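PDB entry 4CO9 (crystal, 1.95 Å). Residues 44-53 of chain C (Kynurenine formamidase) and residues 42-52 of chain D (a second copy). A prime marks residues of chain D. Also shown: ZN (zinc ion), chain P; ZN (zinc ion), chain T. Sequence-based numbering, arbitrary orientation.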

# COMPACT_ATOMS: atom_id res chain seq x y z
N VAL C 44 15.74 11.54 7.22
CA VAL C 44 14.36 11.90 7.49
C VAL C 44 13.77 12.46 6.22
O VAL C 44 14.21 13.49 5.70
CB VAL C 44 14.28 12.92 8.63
CG1 VAL C 44 12.83 13.38 8.84
CG2 VAL C 44 14.82 12.27 9.90
N GLY C 45 12.73 11.78 5.75
CA GLY C 45 12.19 12.00 4.44
C GLY C 45 10.86 12.72 4.53
O GLY C 45 10.25 12.80 5.61
N LYS C 46 10.44 13.26 3.40
CA LYS C 46 9.10 13.78 3.28
C LYS C 46 8.50 13.42 1.93
O LYS C 46 9.13 13.65 0.92
CB LYS C 46 9.17 15.28 3.46
CG LYS C 46 7.85 16.00 3.30
CD LYS C 46 8.08 17.49 3.47
CE LYS C 46 6.78 18.25 3.52
NZ LYS C 46 7.06 19.71 3.57
N LEU C 47 7.28 12.90 1.95
CA LEU C 47 6.54 12.51 0.77
C LEU C 47 5.39 13.49 0.56
O LEU C 47 4.57 13.72 1.48
CB LEU C 47 5.99 11.10 0.95
CG LEU C 47 5.15 10.48 -0.18
CD1 LEU C 47 5.99 10.33 -1.44
CD2 LEU C 47 4.62 9.13 0.28
N THR C 48 5.33 14.08 -0.63
CA THR C 48 4.24 14.94 -1.04
C THR C 48 3.73 14.46 -2.40
O THR C 48 4.52 14.33 -3.34
CB THR C 48 4.72 16.40 -1.16
OG1 THR C 48 5.28 16.82 0.08
CG2 THR C 48 3.54 17.33 -1.49
N MET C 49 2.44 14.19 -2.53
CA MET C 49 1.90 13.71 -3.79
C MET C 49 0.40 13.92 -3.92
O MET C 49 -0.31 14.05 -2.91
CB MET C 49 2.21 12.21 -3.97
CG MET C 49 1.52 11.31 -2.95
SD MET C 49 2.11 9.58 -2.98
CE MET C 49 1.56 9.12 -4.60
N SER C 50 -0.08 13.96 -5.16
CA SER C 50 -1.50 13.78 -5.44
C SER C 50 -1.85 12.33 -5.18
O SER C 50 -1.05 11.44 -5.46
CB SER C 50 -1.86 14.12 -6.87
OG SER C 50 -3.21 13.75 -7.15
N ILE C 51 -3.05 12.10 -4.67
CA ILE C 51 -3.64 10.76 -4.53
C ILE C 51 -3.61 9.97 -5.86
O ILE C 51 -3.33 8.74 -5.89
CB ILE C 51 -5.07 10.93 -3.99
CG1 ILE C 51 -5.02 11.42 -2.52
CG2 ILE C 51 -5.86 9.63 -4.12
CD1 ILE C 51 -4.45 10.43 -1.50
N HIS C 52 -3.84 10.68 -6.95
CA HIS C 52 -4.00 10.05 -8.25
C HIS C 52 -2.70 10.10 -9.03
O HIS C 52 -2.61 10.66 -10.12
CB HIS C 52 -5.16 10.73 -9.00
CG HIS C 52 -6.44 10.73 -8.22
ND1 HIS C 52 -7.44 9.80 -8.42
CD2 HIS C 52 -6.86 11.53 -7.22
CE1 HIS C 52 -8.43 10.02 -7.57
NE2 HIS C 52 -8.10 11.07 -6.83
N THR C 53 -1.66 9.53 -8.44
CA THR C 53 -0.34 9.46 -9.04
C THR C 53 0.06 8.01 -9.06
O THR C 53 -0.05 7.33 -8.06
CB THR C 53 0.69 10.23 -8.19
OG1 THR C 53 0.23 11.56 -8.01
CG2 THR C 53 2.07 10.28 -8.86
N VAL D 42 -14.34 16.52 -9.97
CA VAL D 42 -13.73 15.63 -8.98
C VAL D 42 -13.16 16.35 -7.77
O VAL D 42 -12.74 17.51 -7.85
CB VAL D 42 -12.61 14.79 -9.62
CG1 VAL D 42 -13.20 13.77 -10.59
CG2 VAL D 42 -11.60 15.67 -10.34
N ASN D 43 -13.18 15.64 -6.65
CA ASN D 43 -12.39 15.99 -5.49
C ASN D 43 -11.03 15.34 -5.63
O ASN D 43 -10.93 14.10 -5.73
CB ASN D 43 -13.06 15.49 -4.22
CG ASN D 43 -14.37 16.19 -3.95
OD1 ASN D 43 -14.39 17.42 -3.79
ND2 ASN D 43 -15.45 15.44 -3.91
N VAL D 44 -9.99 16.16 -5.64
CA VAL D 44 -8.63 15.68 -5.81
C VAL D 44 -7.82 15.94 -4.54
O VAL D 44 -7.68 17.10 -4.12
CB VAL D 44 -7.94 16.37 -6.98
CG1 VAL D 44 -6.50 15.90 -7.09
CG2 VAL D 44 -8.71 16.14 -8.26
N GLY D 45 -7.28 14.88 -3.95
CA GLY D 45 -6.54 14.99 -2.70
C GLY D 45 -5.03 15.19 -2.86
O GLY D 45 -4.43 14.76 -3.84
N LYS D 46 -4.42 15.83 -1.87
CA LYS D 46 -2.96 16.02 -1.78
C LYS D 46 -2.52 15.42 -0.46
O LYS D 46 -3.06 15.75 0.60
CB LYS D 46 -2.55 17.49 -1.83
CG LYS D 46 -1.08 17.76 -1.57
CD LYS D 46 -0.82 19.26 -1.53
CE LYS D 46 0.67 19.56 -1.44
NZ LYS D 46 0.88 21.02 -1.28
N LEU D 47 -1.52 14.56 -0.53
CA LEU D 47 -1.03 13.85 0.63
C LEU D 47 0.39 14.32 0.91
O LEU D 47 1.22 14.33 0.01
CB LEU D 47 -1.10 12.36 0.30
CG LEU D 47 -0.59 11.37 1.34
CD1 LEU D 47 -1.45 11.42 2.60
CD2 LEU D 47 -0.60 9.97 0.74
N THR D 48 0.65 14.75 2.14
CA THR D 48 1.97 15.10 2.62
C THR D 48 2.22 14.36 3.94
O THR D 48 1.41 14.44 4.87
CB THR D 48 2.08 16.61 2.90
OG1 THR D 48 1.72 17.32 1.73
CG2 THR D 48 3.50 17.00 3.32
N MET D 49 3.32 13.61 4.02
CA MET D 49 3.57 12.83 5.22
C MET D 49 5.02 12.43 5.34
O MET D 49 5.75 12.37 4.35
CB MET D 49 2.69 11.57 5.24
CG MET D 49 3.02 10.58 4.12
SD MET D 49 1.85 9.23 3.92
CE MET D 49 1.91 8.45 5.54
N SER D 50 5.43 12.14 6.57
CA SER D 50 6.62 11.35 6.78
C SER D 50 6.27 9.93 6.41
O SER D 50 5.17 9.44 6.68
CB SER D 50 7.04 11.37 8.25
OG SER D 50 8.10 10.43 8.44
N ILE D 51 7.22 9.21 5.84
CA ILE D 51 6.91 7.83 5.57
C ILE D 51 6.77 7.02 6.85
O ILE D 51 6.14 6.01 6.78
CB ILE D 51 7.82 7.10 4.52
CG1 ILE D 51 9.18 6.70 5.09
CG2 ILE D 51 8.07 7.94 3.28
CD1 ILE D 51 9.12 5.52 6.01
N HIS D 52 7.30 7.45 7.99
CA HIS D 52 7.19 6.70 9.25
C HIS D 52 5.96 7.13 10.05
O HIS D 52 6.07 7.58 11.20
CB HIS D 52 8.47 6.85 10.09
CG HIS D 52 9.71 6.51 9.33
ND1 HIS D 52 10.30 5.27 9.38
CD2 HIS D 52 10.45 7.24 8.46
CE1 HIS D 52 11.36 5.25 8.59
NE2 HIS D 52 11.48 6.44 8.02
ZN ZN P . -7.79 8.23 -9.90
ZN ZN T . 9.94 3.50 10.85
O HOH W 1 -9.14 9.27 -11.06
O HOH W 2 11.81 3.82 11.77
O HOH W 3 9.11 4.62 12.79

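The most unusual feature of this contact is its imperfect symmetry: two copies of one strand pair antiparallel about Thr48 and Thr48′, yet the ladder is longer at one end. Around the centre four backbone hydrogen bonds repeat almost exactly. Leu47 N gives to Met49′ O at 2.9 Å and Met49′ N to Leu47 O at 2.8 Å; Met49 N gives to Leu47′ O at 2.8 Å and Leu47′ N to Met49 O at 2.7 Å. A fifth, Ile51 N to Gly45′ O at 3.1 Å, has no counterpart between Gly45 and Ile51′.

Thr48 and Thr48′ form the non-hydrogen-bonded pair between these two hydrogen-bonded pairs, with their CA atoms 4.3 Å apart. Their CA hydrogens are not idle: Thr48′ CA lies 3.2 Å from Leu47 O, and Thr48 CA 3.3 Å from Leu47′ O, so each of these carbonyls takes a CA-H...O contact beside its N-H...O hydrogen bond.

Alternation along the strands sorts the side chains. Leu47, Met49, Leu47′ and Met49′ share one face of the sheet and are buried. The two leucines lose the most area to the opposing stretch, and both adopt chi1 t, chi2 p. Met49 CG lies 4.3 Å from Leu47′ CB, and Leu47 CB lies 4.4 Å from Met49′ CG, so apolar pairs sit directly over the hydrogen-bonded rungs. Ile51 extends this patch, its CD1 4.3 Å from Leu47′ CB.

On the face carrying Thr48 and Thr48′, the threonines and Lys46′ are partly exposed, whereas Ser50 is buried. The beta-branched threonines favour extended backbone and pack across the centre, Thr48 OG1 lying 3.7 Å from Thr48′ CG2. Each lysine is extended, all four chi angles t, and lays aliphatic carbon against a threonine methyl: Lys46 CE is 3.5 Å from Thr48′ CG2, and Lys46′ CE 3.6 Å from Thr48 CG2. The methylenes thus contribute packing while the chain continues to a charged amine.

At Gly45′ the longer end leaves no room for a CB with Ile51 placed as it is. An ideal CB there would fall 3.0 Å from Ile51 CG1, a clash, so the absent side chain makes room for the isoleucine whose amide binds Gly45′ O. At Gly45 the same construction leaves 4.8 Å to Ile51′ CG2; the two isoleucines also differ in rotamer, m,m in Ile51 and p,p in Ile51′.

At the end of the ladder, where Ser50 pairs with Lys46′, Ser50 OG accepts from His52 N at 3.1 Å, bracing the turn, and His52 ND1 binds zinc at 2.2 Å. Chain D repeats the serine-histidine bond and the zinc ligation, linking each end of the pairing to a metal site.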